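Local coordinates for protein cysteine hydrolase (Pseudomonas syringae pv. phaseolicola 1448A, PDB 3IRV) that is an isochorismatase-family protein of unestablished substrate that probably acts as a hydrolase using a nucleophilic cysteine, at residues V25-M30 with I143-V148; M66-R71 with V115-L120; Q54-A59 with A211-R216. All blocks are in the same frame, centred on the assembly; numbering follows the deposited sequence.

Contact 1: V25-M30 with I143-V148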
# COMPACT_ATOMS: atom_id res chain seq x y z
N VAL A 25 -15.13 -1.20 -13.10
CA VAL A 25 -14.10 -2.25 -13.07
C VAL A 25 -12.79 -1.61 -13.44
O VAL A 25 -12.71 -0.86 -14.42
CB VAL A 25 -14.39 -3.36 -14.12
CG1 VAL A 25 -13.20 -4.34 -14.27
CG2 VAL A 25 -15.70 -4.08 -13.76
N ILE A 26 -11.76 -1.91 -12.65
CA ILE A 26 -10.43 -1.40 -12.95
C ILE A 26 -9.50 -2.57 -13.28
O ILE A 26 -9.28 -3.48 -12.47
CB ILE A 26 -9.85 -0.56 -11.79
CG1 ILE A 26 -10.84 0.54 -11.38
CG2 ILE A 26 -8.50 0.04 -12.21
CD1 ILE A 26 -10.37 1.33 -10.18
N VAL A 27 -8.98 -2.56 -14.51
CA VAL A 27 -8.08 -3.62 -15.00
C VAL A 27 -6.65 -3.10 -14.91
O VAL A 27 -6.23 -2.23 -15.71
CB VAL A 27 -8.40 -4.01 -16.46
CG1 VAL A 27 -7.53 -5.17 -16.87
CG2 VAL A 27 -9.91 -4.37 -16.64
N VAL A 28 -5.92 -3.58 -13.91
CA VAL A 28 -4.61 -3.01 -13.60
C VAL A 28 -3.49 -3.64 -14.43
O VAL A 28 -3.18 -4.84 -14.25
CB VAL A 28 -4.30 -3.18 -12.10
CG1 VAL A 28 -2.95 -2.50 -11.76
CG2 VAL A 28 -5.48 -2.65 -11.24
N ASP A 29 -2.89 -2.83 -15.31
CA ASP A 29 -1.60 -3.13 -15.94
C ASP A 29 -1.56 -4.49 -16.66
O ASP A 29 -0.55 -5.21 -16.61
CB ASP A 29 -0.48 -3.02 -14.91
CG ASP A 29 -0.26 -1.59 -14.44
OD1 ASP A 29 -0.94 -0.68 -14.98
OD2 ASP A 29 0.55 -1.39 -13.52
N MET A 30 -2.64 -4.82 -17.36
CA MET A 30 -2.62 -6.04 -18.21
C MET A 30 -1.94 -5.76 -19.56
O MET A 30 -2.52 -5.92 -20.64
CB MET A 30 -4.01 -6.70 -18.28
CG MET A 30 -4.44 -7.31 -16.92
SD MET A 30 -3.37 -8.64 -16.27
CE MET A 30 -3.98 -10.01 -17.36
N ILE A 143 -14.11 -2.45 -8.64
CA ILE A 143 -13.75 -3.87 -8.65
C ILE A 143 -12.36 -3.94 -9.27
O ILE A 143 -12.19 -3.50 -10.41
CB ILE A 143 -14.74 -4.65 -9.55
CG1 ILE A 143 -16.15 -4.58 -8.94
CG2 ILE A 143 -14.30 -6.11 -9.72
CD1 ILE A 143 -17.26 -5.01 -9.90
N VAL A 144 -11.38 -4.50 -8.55
CA VAL A 144 -9.98 -4.43 -8.98
C VAL A 144 -9.51 -5.82 -9.41
O VAL A 144 -9.70 -6.80 -8.67
CB VAL A 144 -9.08 -3.88 -7.85
CG1 VAL A 144 -7.59 -3.97 -8.24
CG2 VAL A 144 -9.48 -2.42 -7.53
N CYS A 145 -8.93 -5.87 -10.61
CA CYS A 145 -8.27 -7.07 -11.12
C CYS A 145 -7.01 -6.67 -11.87
O CYS A 145 -6.80 -5.47 -12.12
CB CYS A 145 -9.23 -7.83 -12.03
SG CYS A 145 -9.72 -6.88 -13.54
N GLY A 146 -6.16 -7.65 -12.20
CA GLY A 146 -4.93 -7.36 -12.95
C GLY A 146 -3.67 -7.80 -12.24
O GLY A 146 -3.70 -8.81 -11.57
N THR A 147 -2.57 -7.04 -12.39
CA THR A 147 -1.28 -7.46 -11.84
C THR A 147 -0.47 -6.17 -11.51
O THR A 147 -0.72 -5.14 -12.15
CB THR A 147 -0.52 -8.39 -12.88
OG1 THR A 147 0.52 -9.15 -12.23
CG2 THR A 147 0.11 -7.55 -14.02
N VAL A 148 0.46 -6.15 -10.53
CA VAL A 148 0.80 -7.26 -9.63
C VAL A 148 0.00 -7.13 -8.33
O VAL A 148 -0.13 -6.03 -7.78
CB VAL A 148 2.34 -7.29 -9.37
CG1 VAL A 148 2.75 -8.43 -8.47
CG2 VAL A 148 3.11 -7.35 -10.71
O HOH W 1 1.96 -3.60 -12.64
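Val28 points toward the parallel strand 143-145 at the end of its own strand, and Val28 CG2 meets Val144 CG1 obliquely at 3.9 Å. Helix 149-162 covers Val28 and Val144. Cys145 SG takes the crowded position between backbone N and carbonyl carbon (chi1 63°). Cys145 SG lies beside Val27, 4.0 Å from Val27 CG2. Helix 50-62 closes the face formed by Val25, Val27 and Cys145.

The backbones pair in register from Val25 with Ile143 to Val28 with Gly146. Ile26 and Val28 each use both N and O. Ile26 N donates to Ile143 O at 2.8 Å, almost straight, and Ile26 O accepts Cys145 N at 3.0 Å. Val28 N donates to Cys145 O at 2.7 Å, and Val28 O accepts Thr147 N at 2.9 Å. Gly146 turns the corner with a positive phi. Gly146 CA sits 3.3 Å from Val28 O, and Met30 SD packs against it.

Past the strand end, a water donates to both Asp29 OD2 and Thr147 O. The Thr147-Val148 peptide is cis. Asp29 OD2 also forms a salt bridge with Lys119, and Asp29 touches Cys152. This is consistent with the family's Asp-Lys-Cys triad, in which the lysine charge would favour an ionised Asp29.

Contact 2: M66-R71 with V115-L120; sequences MVIYLR and VIVDKL
Arg71 CG lies anti to its carbonyl carbon (chi1 -57°), and the chain then bends at chi3. Asp118 CG is also anti to its carbonyl carbon (chi1 -66°). Paired across the strands and with matching chi1, the two side chains run alongside each other on the same face of the sheet, and their planar ends are nearly coplanar. The strands pair in parallel at an edge of the central sheet of this alpha/beta isochorismatase-like fold.

Arg71 grips the carboxylate side-on, through NE and NH2. Arg71 NE donates to Asp118 OD1 at 2.8 Å, and Arg71 NH2 donates to Asp118 OD2 at 3.0 Å. Each oxygen uses its syn lone pair. A weak third bond runs from NH2 to OD1. The methyl Ile116 CG2 lies over one face of the guanidinium, 3.3 Å from Arg71 NE. Arg97 forms a second salt bridge to Asp118 OD2, so two arginines share one carboxylate.

Along the backbone, five hydrogen bonds join the strands, from Val115 N on Val67 O to Lys119 N on Arg71 O. Val117 N to Tyr69 O is the straightest, at 2.8 Å. Val115 O accepts Tyr69 N and also lies at the edge of the Tyr69 ring, in its plane.

Ile68, Leu70, Val115 and Val117 form an apolar face. Across the strands Ile68 lies alongside Val115 and Val117, Ile68 CG2 being 3.9 Å from Val117 CG2. Leu70 CD2 rests against Val117 CB at 3.8 Å. Helix 130-136 packs on Ile68, while helix 50-62 touches Val67 and Tyr69. Lys119 takes the crowded chi1 (62°), stays extended, and bends at chi4. It crosses Leu70 at about a right angle. NZ, already paired with Asp29, is hydrogen-bonded to the carbonyl oxygens of Phe121 and Tyr122, while Lys119 CE lies 4.0 Å from Leu70 CB.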
# COMPACT_ATOMS: atom_id res chain seq x y z
N MET A 66 -18.88 0.78 -16.05
CA MET A 66 -17.71 1.35 -16.73
C MET A 66 -16.48 0.49 -16.55
O MET A 66 -16.23 0.00 -15.45
CB MET A 66 -17.41 2.78 -16.21
CG MET A 66 -16.15 3.45 -16.81
SD MET A 66 -15.97 5.24 -16.42
CE MET A 66 -16.43 5.15 -14.72
N VAL A 67 -15.74 0.28 -17.64
CA VAL A 67 -14.50 -0.46 -17.61
C VAL A 67 -13.33 0.50 -17.82
O VAL A 67 -13.31 1.24 -18.82
CB VAL A 67 -14.46 -1.51 -18.74
CG1 VAL A 67 -13.09 -2.13 -18.84
CG2 VAL A 67 -15.52 -2.58 -18.48
N ILE A 68 -12.37 0.46 -16.90
CA ILE A 68 -11.18 1.34 -16.94
C ILE A 68 -9.93 0.48 -16.94
O ILE A 68 -9.77 -0.37 -16.07
CB ILE A 68 -11.13 2.24 -15.70
CG1 ILE A 68 -12.40 3.10 -15.65
CG2 ILE A 68 -9.84 3.11 -15.71
CD1 ILE A 68 -12.66 3.85 -14.31
N TYR A 69 -9.05 0.70 -17.91
CA TYR A 69 -7.75 0.02 -17.92
C TYR A 69 -6.69 0.96 -17.39
O TYR A 69 -6.66 2.12 -17.78
CB TYR A 69 -7.36 -0.35 -19.35
CG TYR A 69 -8.24 -1.37 -20.02
CD1 TYR A 69 -7.79 -2.69 -20.14
CD2 TYR A 69 -9.50 -1.02 -20.59
CE1 TYR A 69 -8.57 -3.67 -20.80
CE2 TYR A 69 -10.28 -1.98 -21.23
CZ TYR A 69 -9.81 -3.30 -21.33
OH TYR A 69 -10.63 -4.23 -22.00
N LEU A 70 -5.82 0.48 -16.51
CA LEU A 70 -4.64 1.24 -16.12
C LEU A 70 -3.46 0.72 -16.92
O LEU A 70 -3.35 -0.50 -17.17
CB LEU A 70 -4.31 1.02 -14.64
CG LEU A 70 -5.42 1.40 -13.67
CD1 LEU A 70 -4.91 1.23 -12.25
CD2 LEU A 70 -5.92 2.83 -13.92
N ARG A 71 -2.58 1.63 -17.34
CA ARG A 71 -1.32 1.24 -17.97
C ARG A 71 -0.18 1.96 -17.29
O ARG A 71 -0.27 3.18 -17.08
CB ARG A 71 -1.31 1.61 -19.46
CG ARG A 71 -2.47 0.98 -20.26
CD ARG A 71 -2.34 1.25 -21.78
NE ARG A 71 -2.22 2.70 -22.04
CZ ARG A 71 -2.11 3.23 -23.26
NH1 ARG A 71 -2.10 2.44 -24.32
NH2 ARG A 71 -2.00 4.55 -23.40
N VAL A 115 -12.33 3.22 -20.84
CA VAL A 115 -11.45 4.33 -20.48
C VAL A 115 -10.05 3.77 -20.22
O VAL A 115 -9.90 2.73 -19.59
CB VAL A 115 -11.95 5.09 -19.21
CG1 VAL A 115 -11.12 6.32 -18.98
CG2 VAL A 115 -13.39 5.52 -19.38
N ILE A 116 -9.03 4.47 -20.72
CA ILE A 116 -7.65 4.09 -20.48
C ILE A 116 -7.00 5.21 -19.65
O ILE A 116 -7.02 6.37 -20.06
CB ILE A 116 -6.88 3.82 -21.79
CG1 ILE A 116 -7.58 2.67 -22.57
CG2 ILE A 116 -5.42 3.49 -21.47
CD1 ILE A 116 -6.97 2.37 -23.96
N VAL A 117 -6.46 4.85 -18.48
CA VAL A 117 -5.79 5.81 -17.60
C VAL A 117 -4.34 5.39 -17.46
O VAL A 117 -4.06 4.24 -17.08
CB VAL A 117 -6.49 5.86 -16.18
CG1 VAL A 117 -5.63 6.60 -15.16
CG2 VAL A 117 -7.91 6.49 -16.30
N ASP A 118 -3.42 6.30 -17.79
CA ASP A 118 -1.99 6.00 -17.72
C ASP A 118 -1.40 6.51 -16.40
O ASP A 118 -1.87 7.50 -15.85
CB ASP A 118 -1.24 6.61 -18.91
CG ASP A 118 -1.63 5.97 -20.25
OD1 ASP A 118 -2.20 4.87 -20.26
OD2 ASP A 118 -1.37 6.60 -21.29
N LYS A 119 -0.36 5.84 -15.91
CA LYS A 119 0.23 6.20 -14.62
C LYS A 119 1.73 6.01 -14.65
O LYS A 119 2.21 5.15 -15.39
CB LYS A 119 -0.38 5.35 -13.50
CG LYS A 119 -0.13 3.82 -13.65
CD LYS A 119 -0.97 3.04 -12.62
CE LYS A 119 -0.83 1.53 -12.76
NZ LYS A 119 0.49 1.03 -12.24
N LEU A 120 2.43 6.80 -13.85
CA LEU A 120 3.89 6.80 -13.85
C LEU A 120 4.51 5.83 -12.84
O LEU A 120 5.73 5.57 -12.89
CB LEU A 120 4.44 8.20 -13.54
CG LEU A 120 4.07 9.33 -14.50
CD1 LEU A 120 4.60 10.68 -13.92
CD2 LEU A 120 4.62 9.07 -15.90

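Contact 3: Q54-A59 with A211-R216; sequences QKLLQA and AEVIRR
Ile214 is the bump of this contact. It projects from helix 211-216 into a shallow hollow on helix 54-59, formed by Lys55, Leu56 and Ala59. Its CG1 branch is anti to the carbonyl carbon (chi1 -72°), which carries the tip onto the backbone. Ile214 CD1 reaches 3.7 Å from Leu56 N and 3.8 Å from Lys55 CB. On the other branch, Ile214 CG2 sits 3.8 Å from Ala59 CB. The nearest CA atoms are those of Leu56 and Ile214, 6.2 Å apart.

Beside this hollow Leu56 CD1 meets Val213 CG1, methyl to methyl and obliquely, at 3.7 Å. Leu56 CG is anti to the backbone N (chi1 175°). Both residues also rest on Leu170 of strand 166-170. The Lys55 chain leads away past Ile214.

Away from the interface, Glu212 forms salt bridges with Arg215 and Arg216 on its own helix. The helix axes are 9.8 Å apart and run almost parallel, 8° from each other. The interface is apolar. Two neighbouring helices lying on the same face of a parallel beta sheet are characteristic of layered alpha/beta folds such as the isochorismatase-like hydrolases.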
# COMPACT_ATOMS: atom_id res chain seq x y z
N GLN A 54 -11.81 -11.64 -18.88
CA GLN A 54 -12.64 -11.57 -20.10
C GLN A 54 -14.14 -11.70 -19.76
O GLN A 54 -14.98 -10.92 -20.25
CB GLN A 54 -12.23 -12.66 -21.08
CG GLN A 54 -10.92 -12.43 -21.77
CD GLN A 54 -10.56 -13.60 -22.68
OE1 GLN A 54 -10.82 -14.76 -22.36
NE2 GLN A 54 -9.92 -13.29 -23.82
N LYS A 55 -14.47 -12.67 -18.91
CA LYS A 55 -15.85 -12.87 -18.47
C LYS A 55 -16.37 -11.64 -17.72
O LYS A 55 -17.49 -11.19 -17.94
CB LYS A 55 -15.96 -14.11 -17.59
CG LYS A 55 -15.66 -15.42 -18.31
CD LYS A 55 -15.86 -16.57 -17.34
CE LYS A 55 -15.96 -17.91 -18.05
NZ LYS A 55 -14.61 -18.42 -18.41
N LEU A 56 -15.53 -11.10 -16.84
CA LEU A 56 -15.86 -9.92 -16.06
C LEU A 56 -16.19 -8.74 -16.97
O LEU A 56 -17.21 -8.06 -16.76
CB LEU A 56 -14.71 -9.53 -15.12
CG LEU A 56 -14.92 -8.23 -14.35
CD1 LEU A 56 -16.13 -8.32 -13.39
CD2 LEU A 56 -13.63 -7.91 -13.60
N LEU A 57 -15.33 -8.50 -17.97
CA LEU A 57 -15.52 -7.33 -18.84
C LEU A 57 -16.78 -7.48 -19.71
O LEU A 57 -17.53 -6.53 -19.87
CB LEU A 57 -14.27 -7.03 -19.69
CG LEU A 57 -13.00 -6.80 -18.85
CD1 LEU A 57 -11.83 -6.34 -19.72
CD2 LEU A 57 -13.24 -5.81 -17.70
N GLN A 58 -17.03 -8.69 -20.18
CA GLN A 58 -18.24 -8.96 -20.95
C GLN A 58 -19.48 -8.67 -20.09
O GLN A 58 -20.41 -8.01 -20.56
CB GLN A 58 -18.21 -10.39 -21.46
CG GLN A 58 -19.45 -10.84 -22.21
CD GLN A 58 -19.42 -12.33 -22.51
OE1 GLN A 58 -19.13 -13.17 -21.63
NE2 GLN A 58 -19.71 -12.68 -23.76
N ALA A 59 -19.49 -9.11 -18.84
CA ALA A 59 -20.64 -8.82 -17.96
C ALA A 59 -20.78 -7.34 -17.62
O ALA A 59 -21.89 -6.80 -17.62
CB ALA A 59 -20.60 -9.64 -16.70
N ALA A 211 -16.61 -14.84 -10.45
CA ALA A 211 -17.95 -15.41 -10.71
C ALA A 211 -19.01 -14.78 -9.82
O ALA A 211 -20.09 -14.43 -10.29
CB ALA A 211 -17.95 -16.93 -10.56
N GLU A 212 -18.70 -14.62 -8.53
CA GLU A 212 -19.69 -14.02 -7.64
C GLU A 212 -19.93 -12.56 -7.94
O GLU A 212 -21.08 -12.10 -7.89
CB GLU A 212 -19.41 -14.22 -6.14
CG GLU A 212 -20.14 -13.22 -5.18
CD GLU A 212 -21.71 -13.16 -5.28
OE1 GLU A 212 -22.38 -14.01 -5.93
OE2 GLU A 212 -22.27 -12.23 -4.67
N VAL A 213 -18.89 -11.81 -8.28
CA VAL A 213 -19.14 -10.42 -8.64
C VAL A 213 -19.96 -10.25 -9.94
O VAL A 213 -20.81 -9.36 -10.03
CB VAL A 213 -17.82 -9.58 -8.63
CG1 VAL A 213 -17.20 -9.45 -9.99
CG2 VAL A 213 -18.08 -8.21 -7.99
N ILE A 214 -19.74 -11.14 -10.90
CA ILE A 214 -20.53 -11.16 -12.14
C ILE A 214 -22.01 -11.43 -11.82
O ILE A 214 -22.89 -10.74 -12.33
CB ILE A 214 -19.97 -12.21 -13.13
CG1 ILE A 214 -18.63 -11.71 -13.71
CG2 ILE A 214 -20.99 -12.54 -14.25
CD1 ILE A 214 -17.89 -12.73 -14.57
N ARG A 215 -22.27 -12.40 -10.94
CA ARG A 215 -23.64 -12.72 -10.53
C ARG A 215 -24.32 -11.54 -9.87
O ARG A 215 -25.50 -11.24 -10.12
CB ARG A 215 -23.63 -13.90 -9.58
CG ARG A 215 -23.30 -15.18 -10.31
CD ARG A 215 -23.66 -16.40 -9.51
NE ARG A 215 -22.50 -17.25 -9.30
CZ ARG A 215 -21.85 -17.33 -8.14
NH1 ARG A 215 -22.28 -16.61 -7.07
NH2 ARG A 215 -20.79 -18.12 -8.04
N ARG A 216 -23.55 -10.85 -9.03
CA ARG A 216 -24.03 -9.69 -8.30
C ARG A 216 -24.33 -8.53 -9.24
O ARG A 216 -25.31 -7.80 -9.05
CB ARG A 216 -22.98 -9.29 -7.26
CG ARG A 216 -23.56 -8.77 -5.99
CD ARG A 216 -22.47 -8.18 -5.13
NE ARG A 216 -21.74 -9.20 -4.38
CZ ARG A 216 -20.62 -8.98 -3.70
NH1 ARG A 216 -20.04 -9.98 -3.05
NH2 ARG A 216 -20.07 -7.77 -3.69

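Overall arrangement
The segments come along the chain as 25-30, 54-59, 66-71, 115-120, 143-148 and 211-216. Contact 2 is nested inside the loops closed by contacts 1 and 3, while contacts 1 and 3 cross. Contacts 1 and 2 have centres about 9 Å apart and belong to one parallel sheet, where strands 23-28 and 66-72 are neighbours. Contact 3 lies about 14 Å from contact 1 and 19 Å from contact 2, centre to centre, in the helix layer. Leu57 of helix 50-62 reaches both sheet contacts. The ends of contacts 1 and 2 meet through Asp29 and Lys119, so the sheet probably brings active-site groups together.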